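Local coordinates for Cro protein (Xylella fastidiosa, PDB 3BD1), which probably binds operator DNA through a helix-turn-helix motif and acts as a prophage transcriptional regulator of the Cro type, at the interface of chains A and B and the interface of chains A and C. Residues are numbered along the deposited sequence; one frame, centred on the assembly and turned at random. Chains: chain A/B/C, Cro protein.

Contact 1: the interface of chains A and B. Residues chain A 11, 16, 19-20; chain B 19-20, 47-48.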
loop_
_atom_site.group_PDB
_atom_site.type_symbol
_atom_site.label_atom_id
_atom_site.label_comp_id
_atom_site.label_asym_id
_atom_site.label_seq_id
_atom_site.Cartn_x
_atom_site.Cartn_y
_atom_site.Cartn_z
ATOM N N LEU A 11 2.337 7.756 0.938
ATOM C CA LEU A 11 1.830 8.311 -0.320
ATOM C C LEU A 11 0.403 7.856 -0.640
ATOM O O LEU A 11 -0.357 8.583 -1.289
ATOM C CB LEU A 11 2.782 7.980 -1.463
ATOM C CG LEU A 11 3.998 8.902 -1.651
ATOM C CD1 LEU A 11 3.549 10.260 -2.225
ATOM C CD2 LEU A 11 4.807 9.067 -0.378
ATOM N N ALA A 16 1.077 6.120 -6.457
ATOM C CA ALA A 16 1.435 7.457 -5.995
ATOM C C ALA A 16 2.919 7.522 -5.632
ATOM O O ALA A 16 3.604 8.492 -5.954
ATOM C CB ALA A 16 0.542 7.900 -4.856
ATOM N N ALA A 19 4.919 7.452 -8.842
ATOM C CA ALA A 19 4.818 8.752 -9.487
ATOM C C ALA A 19 5.764 9.746 -8.829
ATOM O O ALA A 19 6.476 10.502 -9.486
ATOM C CB ALA A 19 3.384 9.265 -9.470
ATOM N N SER A 20 5.774 9.758 -7.498
ATOM C CA SER A 20 6.593 10.688 -6.734
ATOM C C SER A 20 8.099 10.501 -6.926
ATOM O O SER A 20 8.889 11.433 -6.714
ATOM C CB SER A 20 6.275 10.602 -5.241
ATOM O OG SER A 20 6.793 9.441 -4.605
ATOM N N ALA B 19 9.625 17.740 -4.001
ATOM C CA ALA B 19 10.386 16.533 -4.343
ATOM C C ALA B 19 9.577 15.598 -5.230
ATOM O O ALA B 19 10.102 15.015 -6.192
ATOM C CB ALA B 19 10.875 15.810 -3.056
ATOM N N SER B 20 8.308 15.429 -4.892
ATOM C CA SER B 20 7.438 14.515 -5.626
ATOM C C SER B 20 7.205 14.947 -7.076
ATOM O O SER B 20 6.911 14.109 -7.927
ATOM C CB SER B 20 6.095 14.380 -4.909
ATOM O OG SER B 20 5.213 15.479 -5.105
ATOM N N ARG B 47 -1.398 12.624 -9.765
ATOM C CA ARG B 47 -0.798 11.322 -9.511
ATOM C C ARG B 47 -0.147 11.227 -8.136
ATOM O O ARG B 47 -0.369 10.255 -7.375
ATOM C CB ARG B 47 0.217 10.983 -10.600
ATOM C CG ARG B 47 -0.408 10.683 -11.953
ATOM C CD ARG B 47 0.650 10.512 -13.005
ATOM N NE ARG B 47 1.466 9.334 -12.731
ATOM C CZ ARG B 47 2.790 9.267 -12.847
ATOM N NH1 ARG B 47 3.582 10.277 -13.194
ATOM N NH2 ARG B 47 3.325 8.101 -12.567
ATOM N N VAL B 48 0.667 12.217 -7.810
ATOM C CA VAL B 48 1.453 12.121 -6.578
ATOM C C VAL B 48 0.593 12.308 -5.337
ATOM O O VAL B 48 0.963 11.867 -4.244
ATOM C CB VAL B 48 2.679 13.067 -6.544
ATOM C CG1 VAL B 48 3.639 12.805 -7.716
ATOM C CG2 VAL B 48 2.287 14.535 -6.429
HETATM O O HOH W 1 -0.091 11.253 -1.851
#

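Contact 2: the interface of chains A and C. Residues chain A 39, 43, 62-64; chain C 39, 43, 62-63.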
loop_
_atom_site.group_PDB
_atom_site.type_symbol
_atom_site.label_atom_id
_atom_site.label_comp_id
_atom_site.label_asym_id
_atom_site.label_seq_id
_atom_site.Cartn_x
_atom_site.Cartn_y
_atom_site.Cartn_z
ATOM N N ALA A 39 20.115 2.286 -3.244
ATOM C CA ALA A 39 20.736 3.231 -2.326
ATOM C C ALA A 39 20.493 4.637 -2.870
ATOM O O ALA A 39 20.271 5.566 -2.086
ATOM C CB ALA A 39 22.261 2.951 -2.171
ATOM N N ILE A 43 17.309 8.953 -0.343
ATOM C CA ILE A 43 17.020 10.363 -0.033
ATOM C C ILE A 43 15.709 10.784 -0.683
ATOM O O ILE A 43 14.919 11.496 -0.071
ATOM C CB ILE A 43 18.158 11.325 -0.408
ATOM C CG1 ILE A 43 19.352 11.151 0.527
ATOM C CG2 ILE A 43 17.717 12.795 -0.323
ATOM C CD1 ILE A 43 20.560 12.024 0.202
ATOM N N VAL A 62 23.822 1.091 4.455
ATOM C CA VAL A 62 24.409 2.205 3.719
ATOM C C VAL A 62 24.530 3.447 4.607
ATOM O O VAL A 62 25.559 4.116 4.592
ATOM C CB VAL A 62 23.567 2.508 2.453
ATOM C CG1 VAL A 62 24.044 3.812 1.766
ATOM C CG2 VAL A 62 23.576 1.317 1.509
ATOM N N PHE A 63 23.488 3.776 5.369
ATOM C CA PHE A 63 23.428 5.035 6.094
ATOM C C PHE A 63 23.759 4.866 7.555
ATOM O O PHE A 63 23.642 3.778 8.104
ATOM C CB PHE A 63 22.060 5.694 5.888
ATOM C CG PHE A 63 21.786 6.052 4.461
ATOM C CD1 PHE A 63 21.131 5.174 3.615
ATOM C CD2 PHE A 63 22.223 7.272 3.971
ATOM C CE1 PHE A 63 20.891 5.511 2.288
ATOM C CE2 PHE A 63 21.975 7.604 2.661
ATOM C CZ PHE A 63 21.325 6.737 1.804
ATOM N N GLY A 64 24.192 5.949 8.178
ATOM C CA GLY A 64 24.693 5.933 9.548
ATOM C C GLY A 64 23.560 6.189 10.513
ATOM O O GLY A 64 22.481 6.650 10.142
ATOM N N ALA C 39 27.737 1.617 -2.328
ATOM C CA ALA C 39 27.103 2.464 -1.342
ATOM C C ALA C 39 27.367 1.964 0.066
ATOM O O ALA C 39 27.588 2.757 0.983
ATOM C CB ALA C 39 25.599 2.562 -1.621
ATOM N N ILE C 43 30.511 4.547 4.294
ATOM C CA ILE C 43 30.818 4.865 5.680
ATOM C C ILE C 43 32.145 4.236 6.112
ATOM O O ILE C 43 32.900 4.880 6.827
ATOM C CB ILE C 43 29.663 4.498 6.640
ATOM C CG1 ILE C 43 28.513 5.477 6.402
ATOM C CG2 ILE C 43 30.102 4.604 8.079
ATOM C CD1 ILE C 43 27.316 5.256 7.308
ATOM N N VAL C 62 23.978 9.092 -3.724
ATOM C CA VAL C 62 23.380 8.396 -2.585
ATOM C C VAL C 62 23.237 9.299 -1.355
ATOM O O VAL C 62 22.202 9.279 -0.672
ATOM C CB VAL C 62 24.219 7.154 -2.216
ATOM C CG1 VAL C 62 23.683 6.485 -0.933
ATOM C CG2 VAL C 62 24.275 6.165 -3.364
ATOM N N PHE C 63 24.276 10.085 -1.065
ATOM C CA PHE C 63 24.357 10.899 0.133
ATOM C C PHE C 63 24.109 12.387 -0.158
ATOM O O PHE C 63 23.902 13.072 0.849
ATOM C CB PHE C 63 25.684 10.673 0.869
ATOM C CG PHE C 63 25.926 9.247 1.297
ATOM C CD1 PHE C 63 26.609 8.380 0.463
ATOM C CD2 PHE C 63 25.484 8.787 2.534
ATOM C CE1 PHE C 63 26.837 7.082 0.851
ATOM C CE2 PHE C 63 25.705 7.474 2.931
ATOM C CZ PHE C 63 26.398 6.613 2.083
HETATM O O HOH W 2 19.875 8.269 -1.637
HETATM O O HOH W 3 27.967 3.206 3.651
#

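Contact 1: the interface of chains A and B
With CG anti to its carbonyl carbon (chi1 -70°) and a bend at chi3 (65°), B:Arg47 folds its guanidinium back over A:Ala19. The flat group meets the methyl face-on near its rim, with A:Ala19 CB 3.3 Å from NH2 of B:Arg47. Alanine suits the place because its short methyl lets the broad guanidinium lie close to helix 14-21 of chain A, the first helix of the helix-turn-helix, which precedes recognition helix 25-34. On B:Val48, chi1 of -58° sets CG1 beside the backbone N, and this branch reaches the same helix, 3.8 Å from A:Ser20 CA; a beta-branched residue offers a compact hydrophobic surface here. A:Ser20 and B:Ser20 meet through their methylenes, CB of one 3.8 Å from CB of the other, and no direct polar bond joins the chains in this patch. Small A:Ala16 allows the end of helix 42-48 of chain B to come near, its CB lying 3.6 Å from the backbone O of B:Arg47. A bridging water links the main chains, 2.7 Å from A:Leu11 O and 2.7 Å from B:Val48 O, while CD1 of A:Leu11 leans toward the latter carbonyl. Although the pairing may belong to the crystal alone, the patch, repeated with the chains exchanged, sets the helix-turn-helix of one copy against helix 42-48 of the other and so offers a possible pairing surface built of small, mostly apolar contacts.

Contact 2: the interface of chains A and C
A:Phe63 and C:Phe63 meet about the two-fold axis of this pair of Cro proteins, helix-turn-helix transcription factors whose DNA-binding relatives commonly act as dimers. The aromatic contact is edge-to-face: the ring centres are 5.1 Å apart and the planes are turned by 58°. The two side chains lie alongside each other, running antiparallel, which brings CD2 of A:Phe63 to 3.6 Å from CE2 of C:Phe63. Phenylalanine suits the centre because its wide ring can touch its twin and the neighbouring valine together. Each ring also receives the backbone O of the partner's Val62 at its edge, in the ring plane, where aromatic hydrogens may offer a weakly positive rim.

Aliphatic contacts surround the rings. In A:Val62, CG1 is anti to the backbone N (chi1 172°); this branch packs over a face of its own chain's A:Phe63 ring while touching CZ of C:Phe63 across the axis. The other branch, CG2, points to the methyl of C:Ala39. The two alanines meet tip to tip, A:Ala39 CB 3.4 Å from C:Ala39 CB, a tight approach that suits so small a side chain. Outside them, the extended chain of C:Ile43 carries CD1 to the main chain of chain A, 3.5 Å from A:Gly64 CA. Glycine presents no side chain to this long aliphatic arm. On the twin side, A:Ile43 CD1 reaches the backbone of C:Val62 and C:Phe63.

Polar contacts across the patch run through water. One water takes a nearly straight bond from the backbone N of A:Ile43 (3.0 Å, 177° at H), at the start of helix 42-48, and also contacts A:Ala39 O in the 3-10 helix 39-41 and C:Val62 O among the partner's last ordered residues. Its twin joins C:Ile43 N and C:Ala39 O to A:Val62 O, 2.7 Å from the last.

Contact 1 and contact 2 lie about 22 Å apart, measured between the centres of their C-alpha atoms, and both involve chain A with different copies of the protein. Helix 42-48 serves both: its start, at residue 43, belongs to contact 2, while its end enters contact 1 from chain B and, through the two-fold twin, from chain A. Otherwise contact 1 draws on helices 3-11 and 14-21, contact 2 on the 3-10 helix 39-41 and the last ordered residues, 62-64. Chain A can thus hold both neighbours together in the deposited six-chain assembly; the structure alone does not show whether either pairing is the functional dimer.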